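Local coordinates for protein Rik1-associated factor 1 (Schizosaccharomyces pombe, PDB 4O9D) that forms part of the Clr4 methyltransferase complex, which ubiquitylates and methylates histone H3 to establish heterochromatin, this chain being the protein's WD-repeat propeller, at residues C96-L104 and V115-C123; Y105-V113 and I125-L136. One frame throughout, in Å; residues are numbered along the deposited sequence.

Contact 1 (C96-L104 and V115-C123). With EDO (1,2-ethanediol), chain C.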
loop_
_atom_site.group_PDB
_atom_site.type_symbol
_atom_site.label_atom_id
_atom_site.label_comp_id
_atom_site.label_asym_id
_atom_site.label_seq_id
_atom_site.Cartn_x
_atom_site.Cartn_y
_atom_site.Cartn_z
ATOM N N CYS A 96 -7.505 4.908 3.050
ATOM C CA CYS A 96 -6.848 6.183 2.836
ATOM C C CYS A 96 -7.768 7.272 3.345
ATOM O O CYS A 96 -8.988 7.156 3.253
ATOM C CB CYS A 96 -6.523 6.391 1.357
ATOM S SG CYS A 96 -7.909 6.100 0.258
ATOM N N PHE A 97 -7.176 8.313 3.899
ATOM C CA PHE A 97 -7.939 9.444 4.408
ATOM C C PHE A 97 -8.297 10.396 3.283
ATOM O O PHE A 97 -7.529 10.569 2.332
ATOM C CB PHE A 97 -7.116 10.195 5.451
ATOM C CG PHE A 97 -7.099 9.531 6.802
ATOM C CD1 PHE A 97 -8.121 9.769 7.713
ATOM C CD2 PHE A 97 -6.071 8.678 7.168
ATOM C CE1 PHE A 97 -8.110 9.179 8.963
ATOM C CE2 PHE A 97 -6.063 8.072 8.430
ATOM C CZ PHE A 97 -7.086 8.332 9.321
ATOM N N SER A 98 -9.466 11.018 3.403
ATOM C CA SER A 98 -9.936 11.981 2.420
ATOM C C SER A 98 -9.058 13.214 2.364
ATOM O O SER A 98 -8.481 13.627 3.376
ATOM C CB SER A 98 -11.371 12.399 2.766
ATOM O OG SER A 98 -11.718 13.550 2.048
ATOM N N LYS A 99 -8.967 13.833 1.189
ATOM C CA LYS A 99 -8.139 15.038 1.034
ATOM C C LYS A 99 -8.690 16.218 1.861
ATOM O O LYS A 99 -7.947 17.133 2.225
ATOM C CB LYS A 99 -8.024 15.424 -0.444
ATOM C CG LYS A 99 -7.367 14.345 -1.312
ATOM C CD LYS A 99 -6.064 13.845 -0.683
ATOM C CE LYS A 99 -5.231 13.019 -1.673
ATOM N NZ LYS A 99 -3.838 12.777 -1.162
ATOM N N GLY A 100 -9.989 16.192 2.151
ATOM C CA GLY A 100 -10.610 17.210 2.990
ATOM C C GLY A 100 -10.469 16.935 4.489
ATOM O O GLY A 100 -10.974 17.691 5.320
ATOM N N ASN A 101 -9.790 15.843 4.833
ATOM C CA ASN A 101 -9.495 15.509 6.231
ATOM C C ASN A 101 -10.701 15.128 7.089
ATOM O O ASN A 101 -10.559 14.966 8.303
ATOM C CB ASN A 101 -8.775 16.678 6.932
ATOM C CG ASN A 101 -7.331 16.861 6.470
ATOM O OD1 ASN A 101 -6.411 16.195 6.967
ATOM N ND2 ASN A 101 -7.119 17.799 5.553
ATOM N N LEU A 102 -11.886 14.983 6.504
ATOM C CA LEU A 102 -13.053 14.636 7.322
ATOM C C LEU A 102 -13.325 13.139 7.392
ATOM O O LEU A 102 -13.889 12.644 8.378
ATOM C CB LEU A 102 -14.301 15.356 6.803
ATOM C CG LEU A 102 -14.369 16.838 7.158
ATOM C CD1 LEU A 102 -15.687 17.435 6.670
ATOM C CD2 LEU A 102 -14.202 17.031 8.667
ATOM N N PHE A 103 -12.931 12.407 6.352
ATOM C CA PHE A 103 -13.404 11.035 6.206
ATOM C C PHE A 103 -12.278 10.041 5.989
ATOM O O PHE A 103 -11.196 10.411 5.534
ATOM C CB PHE A 103 -14.396 10.957 5.031
ATOM C CG PHE A 103 -15.608 11.857 5.210
ATOM C CD1 PHE A 103 -16.626 11.503 6.091
ATOM C CD2 PHE A 103 -15.711 13.058 4.516
ATOM C CE1 PHE A 103 -17.737 12.338 6.275
ATOM C CE2 PHE A 103 -16.816 13.896 4.698
ATOM C CZ PHE A 103 -17.825 13.533 5.571
ATOM N N LEU A 104 -12.557 8.787 6.338
ATOM C CA LEU A 104 -11.663 7.670 6.060
ATOM C C LEU A 104 -12.354 6.691 5.096
ATOM O O LEU A 104 -13.484 6.281 5.339
ATOM C CB LEU A 104 -11.305 6.945 7.358
ATOM C CG LEU A 104 -10.450 5.678 7.227
ATOM C CD1 LEU A 104 -9.027 6.003 6.741
ATOM C CD2 LEU A 104 -10.400 4.868 8.556
ATOM N N VAL A 115 -17.162 4.370 4.095
ATOM C CA VAL A 115 -16.736 5.740 4.350
ATOM C C VAL A 115 -17.075 6.077 5.813
ATOM O O VAL A 115 -18.248 6.004 6.195
ATOM C CB VAL A 115 -17.499 6.727 3.421
ATOM C CG1 VAL A 115 -17.073 8.153 3.709
ATOM C CG2 VAL A 115 -17.274 6.371 1.962
ATOM N N TRP A 116 -16.069 6.446 6.612
ATOM C CA TRP A 116 -16.260 6.696 8.042
ATOM C C TRP A 116 -15.918 8.148 8.410
ATOM O O TRP A 116 -14.977 8.722 7.873
ATOM C CB TRP A 116 -15.362 5.770 8.889
ATOM C CG TRP A 116 -15.316 4.332 8.470
ATOM C CD1 TRP A 116 -14.481 3.778 7.531
ATOM C CD2 TRP A 116 -16.102 3.245 8.992
ATOM N NE1 TRP A 116 -14.713 2.422 7.426
ATOM C CE2 TRP A 116 -15.708 2.074 8.305
ATOM C CE3 TRP A 116 -17.116 3.152 9.958
ATOM C CZ2 TRP A 116 -16.292 0.835 8.551
ATOM C CZ3 TRP A 116 -17.682 1.924 10.207
ATOM C CH2 TRP A 116 -17.281 0.783 9.501
ATOM N N ASP A 117 -16.647 8.743 9.353
ATOM C CA ASP A 117 -16.258 10.071 9.815
ATOM C C ASP A 117 -15.261 9.916 10.970
ATOM O O ASP A 117 -14.980 8.798 11.420
ATOM C CB ASP A 117 -17.474 10.950 10.186
ATOM C CG ASP A 117 -18.219 10.465 11.433
ATOM O OD1 ASP A 117 -17.617 9.805 12.309
ATOM O OD2 ASP A 117 -19.432 10.766 11.543
ATOM N N MET A 118 -14.711 11.022 11.448
ATOM C CA MET A 118 -13.648 10.918 12.440
ATOM C C MET A 118 -14.132 10.448 13.822
ATOM O O MET A 118 -13.313 10.262 14.726
ATOM C CB MET A 118 -12.857 12.228 12.536
ATOM C CG MET A 118 -12.038 12.537 11.285
ATOM S SD MET A 118 -10.942 11.173 10.777
ATOM C CE MET A 118 -11.953 10.250 9.607
ATOM N N GLU A 119 -15.435 10.207 13.992
ATOM C CA GLU A 119 -15.900 9.633 15.269
ATOM C C GLU A 119 -16.330 8.174 15.149
ATOM O O GLU A 119 -16.908 7.597 16.082
ATOM C CB GLU A 119 -17.020 10.466 15.860
ATOM C CG GLU A 119 -16.780 11.946 15.718
ATOM C CD GLU A 119 -17.983 12.650 15.147
ATOM O OE1 GLU A 119 -18.931 12.891 15.924
ATOM O OE2 GLU A 119 -17.984 12.954 13.928
ATOM N N GLY A 120 -16.048 7.586 13.991
ATOM C CA GLY A 120 -16.304 6.174 13.760
ATOM C C GLY A 120 -17.681 5.875 13.199
ATOM O O GLY A 120 -18.072 4.704 13.117
ATOM N N ASN A 121 -18.423 6.920 12.828
ATOM C CA ASN A 121 -19.744 6.747 12.245
ATOM C C ASN A 121 -19.611 6.349 10.782
ATOM O O ASN A 121 -18.836 6.945 10.056
ATOM C CB ASN A 121 -20.557 8.045 12.300
ATOM C CG ASN A 121 -20.857 8.501 13.715
ATOM O OD1 ASN A 121 -21.257 7.710 14.568
ATOM N ND2 ASN A 121 -20.667 9.785 13.963
ATOM N N LEU A 122 -20.383 5.362 10.354
ATOM C CA LEU A 122 -20.423 4.992 8.943
ATOM C C LEU A 122 -21.260 5.997 8.183
ATOM O O LEU A 122 -22.448 6.133 8.470
ATOM C CB LEU A 122 -21.022 3.607 8.787
ATOM C CG LEU A 122 -21.054 3.100 7.344
ATOM C CD1 LEU A 122 -19.643 2.667 6.906
ATOM C CD2 LEU A 122 -22.020 1.961 7.208
ATOM N N CYS A 123 -20.647 6.696 7.218
ATOM C CA CYS A 123 -21.341 7.736 6.431
ATOM C C CYS A 123 -21.710 7.312 4.999
ATOM O O CYS A 123 -22.618 7.863 4.385
ATOM C CB CYS A 123 -20.458 8.988 6.355
ATOM S SG CYS A 123 -20.062 9.706 7.995
HETATM C C1 EDO C . -10.132 8.304 17.211
HETATM O O1 EDO C . -10.485 9.561 16.616
HETATM C C2 EDO C . -9.345 8.531 18.502
HETATM O O2 EDO C . -10.005 9.467 19.368
HETATM O O HOH W 1 -15.362 13.603 10.431
#
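L104 and W116 exchange two backbone hydrogen bonds, L104 N to W116 O and W116 N to L104 O, each 2.9 Å long and bent only to 165° at the hydrogen. Beside this pair M118 does most of the side-chain work. Bends at chi2 (-53°) and chi3 (92°) bring its sulfur and then its methyl toward F97 and L102: SD lies 3.9 Å from F97 CE1, near the ring plane, a Met-aromatic contact at the edge, and CE comes 3.3 Å from L102 O. L104 CD1 sits over the centre of one F97 face. The F103 ring has C123 SG at its edge, 3.9 Å from CE1, and L102 CB over one face. Strands 103-108 and 113-117 form a hairpin within one blade of the β-propeller, and W116 with D117 is the Trp-Asp pair that names the WD repeat. Further out, a water accepts from M118 N and donates to L102 O, joining the two loops. D117 shapes the turn that carries M118: OD1 takes E119 N (2.8 Å, an Asx turn) and N121 N (3.0 Å) from opposite faces of the carboxylate plane, while the syn lone pair of OD2 receives N121 ND2 at 2.9 Å.

Contact 2 (Y105-V113 and I125-L136); sequences YTGAFDNAV and IFNAPTDYIHKL. With EDO (1,2-ethanediol), chain D.
A108 O is gripped by two backbone donors, I133 N at 3.1 Å and N111 N at 3.2 Å, which reach it from opposite faces of its carbonyl plane. One bond closes the type I turn A108-N111; the other ties that turn to the first strand of the next propeller blade. Across this blade-to-blade interface strands 105-108 and 133-136 approach to 5.7 Å between axes at 151°, with side chains of the second strand packed on the first. F109 and Y132 form an offset stack, centroids 4.2 Å apart and planes 8° from parallel, with Y132 CD2 over the centre of the F109 ring and D131 OD1 over the far face of Y132. The F109 ring swings to the side of its backbone N (chi1 -76°), which brings I133 O to its edge as well. A serine in place of this phenylalanine would probably leave Y132 without its stacking partner and its ring freer to turn. I133 packs against G107 and V113: a CB on G107 would fall 2.7 Å from I133 CG2, a clash that glycine avoids, and I133 CG1 lies 3.5 Å from A112 O, a buried oxygen with no hydrogen-bond partner. I133 CD1 also meets V113 CG2, the two side chains crossing at about a right angle. At the other end of the contact, within the blade, V113 pairs with F126 in the antiparallel sheet, F126 N donating to V113 O at 2.8 Å. Farther round, a water accepts from N111 ND2 at 3.2 Å and donates to P129 O.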
loop_
_atom_site.group_PDB
_atom_site.type_symbol
_atom_site.label_atom_id
_atom_site.label_comp_id
_atom_site.label_asym_id
_atom_site.label_seq_id
_atom_site.Cartn_x
_atom_site.Cartn_y
_atom_site.Cartn_z
ATOM N N TYR A 105 -11.664 6.313 4.017
ATOM C CA TYR A 105 -12.177 5.324 3.071
ATOM C C TYR A 105 -11.505 3.953 3.290
ATOM O O TYR A 105 -10.266 3.865 3.351
ATOM C CB TYR A 105 -11.905 5.808 1.635
ATOM C CG TYR A 105 -12.396 7.206 1.321
ATOM C CD1 TYR A 105 -13.742 7.533 1.453
ATOM C CD2 TYR A 105 -11.528 8.188 0.858
ATOM C CE1 TYR A 105 -14.205 8.805 1.150
ATOM C CE2 TYR A 105 -11.975 9.470 0.550
ATOM C CZ TYR A 105 -13.326 9.776 0.688
ATOM O OH TYR A 105 -13.811 11.047 0.379
ATOM N N THR A 106 -12.297 2.887 3.413
ATOM C CA THR A 106 -11.719 1.545 3.589
ATOM C C THR A 106 -12.263 0.516 2.605
ATOM O O THR A 106 -13.411 0.628 2.110
ATOM C CB THR A 106 -11.935 0.953 5.011
ATOM O OG1 THR A 106 -13.337 0.850 5.278
ATOM C CG2 THR A 106 -11.255 1.789 6.091
ATOM N N GLY A 107 -11.429 -0.485 2.321
ATOM C CA GLY A 107 -11.788 -1.589 1.448
ATOM C C GLY A 107 -11.514 -2.912 2.156
ATOM O O GLY A 107 -10.612 -3.010 2.963
ATOM N N ALA A 108 -12.289 -3.940 1.862
ATOM C CA ALA A 108 -12.082 -5.205 2.542
ATOM C C ALA A 108 -12.552 -6.411 1.732
ATOM O O ALA A 108 -13.139 -6.293 0.642
ATOM C CB ALA A 108 -12.790 -5.191 3.926
ATOM N N PHE A 109 -12.336 -7.572 2.338
ATOM C CA PHE A 109 -12.657 -8.853 1.744
ATOM C C PHE A 109 -14.142 -9.212 1.952
ATOM O O PHE A 109 -14.581 -10.335 1.667
ATOM C CB PHE A 109 -11.740 -9.926 2.333
ATOM C CG PHE A 109 -10.340 -9.908 1.784
ATOM C CD1 PHE A 109 -9.908 -8.879 0.946
ATOM C CD2 PHE A 109 -9.448 -10.929 2.108
ATOM C CE1 PHE A 109 -8.623 -8.874 0.432
ATOM C CE2 PHE A 109 -8.160 -10.929 1.596
ATOM C CZ PHE A 109 -7.750 -9.900 0.757
ATOM N N ASP A 110 -14.928 -8.245 2.403
ATOM C CA ASP A 110 -16.387 -8.384 2.347
ATOM C C ASP A 110 -16.989 -7.814 1.049
ATOM O O ASP A 110 -18.209 -7.775 0.899
ATOM C CB ASP A 110 -17.037 -7.712 3.557
ATOM C CG ASP A 110 -16.887 -6.210 3.528
ATOM O OD1 ASP A 110 -15.968 -5.722 2.824
ATOM O OD2 ASP A 110 -17.678 -5.522 4.217
ATOM N N ASN A 111 -16.135 -7.391 0.112
ATOM C CA ASN A 111 -16.587 -6.804 -1.159
ATOM C C ASN A 111 -17.156 -5.392 -1.069
ATOM O O ASN A 111 -17.867 -4.981 -1.970
ATOM C CB ASN A 111 -17.676 -7.677 -1.830
ATOM C CG ASN A 111 -17.231 -9.107 -2.050
ATOM O OD1 ASN A 111 -16.074 -9.478 -1.766
ATOM N ND2 ASN A 111 -18.148 -9.930 -2.551
ATOM N N ALA A 112 -16.879 -4.662 0.006
ATOM C CA ALA A 112 -17.501 -3.347 0.195
ATOM C C ALA A 112 -16.477 -2.226 0.345
ATOM O O ALA A 112 -15.419 -2.434 0.913
ATOM C CB ALA A 112 -18.453 -3.375 1.421
ATOM N N VAL A 113 -16.779 -1.046 -0.198
ATOM C CA VAL A 113 -16.048 0.145 0.169
ATOM C C VAL A 113 -16.887 0.929 1.206
ATOM O O VAL A 113 -18.071 1.194 0.961
ATOM C CB VAL A 113 -15.782 1.045 -1.060
ATOM C CG1 VAL A 113 -14.928 2.216 -0.655
ATOM C CG2 VAL A 113 -15.083 0.258 -2.178
ATOM N N ILE A 125 -21.410 3.934 1.777
ATOM C CA ILE A 125 -21.085 2.556 1.461
ATOM C C ILE A 125 -21.277 2.281 -0.006
ATOM O O ILE A 125 -22.236 2.762 -0.609
ATOM C CB ILE A 125 -21.914 1.573 2.316
ATOM C CG1 ILE A 125 -21.494 0.133 2.012
ATOM C CG2 ILE A 125 -23.424 1.785 2.083
ATOM C CD1 ILE A 125 -21.999 -0.882 2.991
ATOM N N PHE A 126 -20.363 1.516 -0.592
ATOM C CA PHE A 126 -20.494 1.109 -1.999
ATOM C C PHE A 126 -20.559 -0.421 -2.059
ATOM O O PHE A 126 -19.587 -1.098 -1.715
ATOM C CB PHE A 126 -19.321 1.673 -2.815
ATOM C CG PHE A 126 -19.406 1.423 -4.294
ATOM C CD1 PHE A 126 -20.478 1.899 -5.049
ATOM C CD2 PHE A 126 -18.372 0.747 -4.952
ATOM C CE1 PHE A 126 -20.533 1.693 -6.423
ATOM C CE2 PHE A 126 -18.418 0.533 -6.322
ATOM C CZ PHE A 126 -19.512 1.004 -7.064
ATOM N N ASN A 127 -21.723 -0.946 -2.461
ATOM C CA ASN A 127 -22.015 -2.381 -2.411
ATOM C C ASN A 127 -21.990 -3.109 -3.766
ATOM O O ASN A 127 -22.096 -4.337 -3.815
ATOM C CB ASN A 127 -23.402 -2.612 -1.785
ATOM C CG ASN A 127 -23.384 -2.520 -0.280
ATOM O OD1 ASN A 127 -22.434 -2.970 0.369
ATOM N ND2 ASN A 127 -24.428 -1.927 0.290
ATOM N N ALA A 128 -21.846 -2.373 -4.857
ATOM C CA ALA A 128 -21.847 -2.996 -6.183
ATOM C C ALA A 128 -20.777 -4.087 -6.387
ATOM O O ALA A 128 -21.034 -5.082 -7.062
ATOM C CB ALA A 128 -21.731 -1.935 -7.264
ATOM N N PRO A 129 -19.572 -3.919 -5.806
ATOM C CA PRO A 129 -18.559 -4.934 -6.135
ATOM C C PRO A 129 -18.989 -6.369 -5.763
ATOM O O PRO A 129 -19.651 -6.572 -4.752
ATOM C CB PRO A 129 -17.321 -4.475 -5.326
ATOM C CG PRO A 129 -17.514 -2.945 -5.231
ATOM C CD PRO A 129 -19.019 -2.798 -5.026
ATOM N N THR A 130 -18.596 -7.350 -6.573
ATOM C CA THR A 130 -19.026 -8.726 -6.367
ATOM C C THR A 130 -17.901 -9.630 -5.829
ATOM O O THR A 130 -18.080 -10.843 -5.667
ATOM C CB THR A 130 -19.599 -9.291 -7.678
ATOM O OG1 THR A 130 -18.610 -9.203 -8.717
ATOM C CG2 THR A 130 -20.832 -8.475 -8.091
ATOM N N ASP A 131 -16.742 -9.047 -5.532
ATOM C CA ASP A 131 -15.637 -9.840 -4.993
ATOM C C ASP A 131 -14.753 -8.900 -4.143
ATOM O O ASP A 131 -15.047 -7.703 -4.021
ATOM C CB ASP A 131 -14.855 -10.494 -6.150
ATOM C CG ASP A 131 -14.162 -11.804 -5.758
ATOM O OD1 ASP A 131 -14.014 -12.121 -4.560
ATOM O OD2 ASP A 131 -13.740 -12.531 -6.686
ATOM N N TYR A 132 -13.716 -9.447 -3.527
ATOM C CA TYR A 132 -12.872 -8.668 -2.615
ATOM C C TYR A 132 -12.452 -7.341 -3.228
ATOM O O TYR A 132 -12.161 -7.250 -4.433
ATOM C CB TYR A 132 -11.582 -9.410 -2.281
ATOM C CG TYR A 132 -11.745 -10.756 -1.619
ATOM C CD1 TYR A 132 -12.950 -11.139 -1.052
ATOM C CD2 TYR A 132 -10.667 -11.636 -1.542
ATOM C CE1 TYR A 132 -13.085 -12.370 -0.437
ATOM C CE2 TYR A 132 -10.800 -12.874 -0.942
ATOM C CZ TYR A 132 -12.012 -13.232 -0.393
ATOM O OH TYR A 132 -12.139 -14.454 0.223
ATOM N N ILE A 133 -12.433 -6.309 -2.393
ATOM C CA ILE A 133 -11.707 -5.090 -2.730
ATOM C C ILE A 133 -10.216 -5.378 -2.519
ATOM O O ILE A 133 -9.841 -5.899 -1.470
ATOM C CB ILE A 133 -12.124 -3.925 -1.834
ATOM C CG1 ILE A 133 -13.660 -3.755 -1.862
ATOM C CG2 ILE A 133 -11.420 -2.630 -2.290
ATOM C CD1 ILE A 133 -14.277 -3.604 -3.289
ATOM N N HIS A 134 -9.375 -5.046 -3.495
ATOM C CA HIS A 134 -7.904 -5.226 -3.331
ATOM C C HIS A 134 -7.067 -3.945 -3.130
ATOM O O HIS A 134 -6.004 -4.002 -2.514
ATOM C CB HIS A 134 -7.323 -5.985 -4.546
ATOM C CG HIS A 134 -7.537 -7.469 -4.499
ATOM N ND1 HIS A 134 -7.394 -8.280 -5.607
ATOM C CD2 HIS A 134 -7.873 -8.293 -3.475
ATOM C CE1 HIS A 134 -7.603 -9.539 -5.261
ATOM N NE2 HIS A 134 -7.906 -9.572 -3.975
ATOM N N LYS A 135 -7.483 -2.813 -3.700
ATOM C CA LYS A 135 -6.690 -1.566 -3.575
ATOM C C LYS A 135 -7.535 -0.312 -3.698
ATOM O O LYS A 135 -8.579 -0.315 -4.363
ATOM C CB LYS A 135 -5.594 -1.480 -4.641
ATOM C CG LYS A 135 -4.347 -0.690 -4.189
ATOM C CD LYS A 135 -3.469 -1.481 -3.231
ATOM C CE LYS A 135 -2.227 -0.665 -2.819
ATOM N NZ LYS A 135 -2.598 0.663 -2.215
ATOM N N LEU A 136 -7.080 0.761 -3.058
ATOM C CA LEU A 136 -7.692 2.081 -3.216
ATOM C C LEU A 136 -6.670 3.119 -3.631
ATOM O O LEU A 136 -5.521 3.034 -3.240
ATOM C CB LEU A 136 -8.296 2.563 -1.888
ATOM C CG LEU A 136 -9.445 1.740 -1.327
ATOM C CD1 LEU A 136 -9.842 2.287 0.063
ATOM C CD2 LEU A 136 -10.617 1.757 -2.307
HETATM C C1 EDO D . -21.763 -10.553 0.476
HETATM O O1 EDO D . -22.166 -9.577 -0.486
HETATM C C2 EDO D . -20.249 -10.729 0.409
HETATM O O2 EDO D . -19.674 -10.195 1.607
HETATM O O HOH W 2 -20.892 -8.330 -2.478
#

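The centres of contacts 1 and 2 lie about 16 Å apart, and both draw on strands 103-108 and 122-126 of one sheet. Along the chain their segments alternate: 96-104, 105-113, 115-123, 125-136. Contact 1 stays within the blade, whereas contact 2 passes from it to strand 133-138, the first of the next sheet. They meet directly where C96 O and Y105 N lie 2.9 Å apart, probably hydrogen-bonded. W116 NE1 also bonds T106 OG1, which bonds H78, itself bonded to D110: the Trp-Thr-His-Asp network known from WD40 blades. The two contacts thus link hydrogen-bonded pairing inside one blade to packing against the next in the ring.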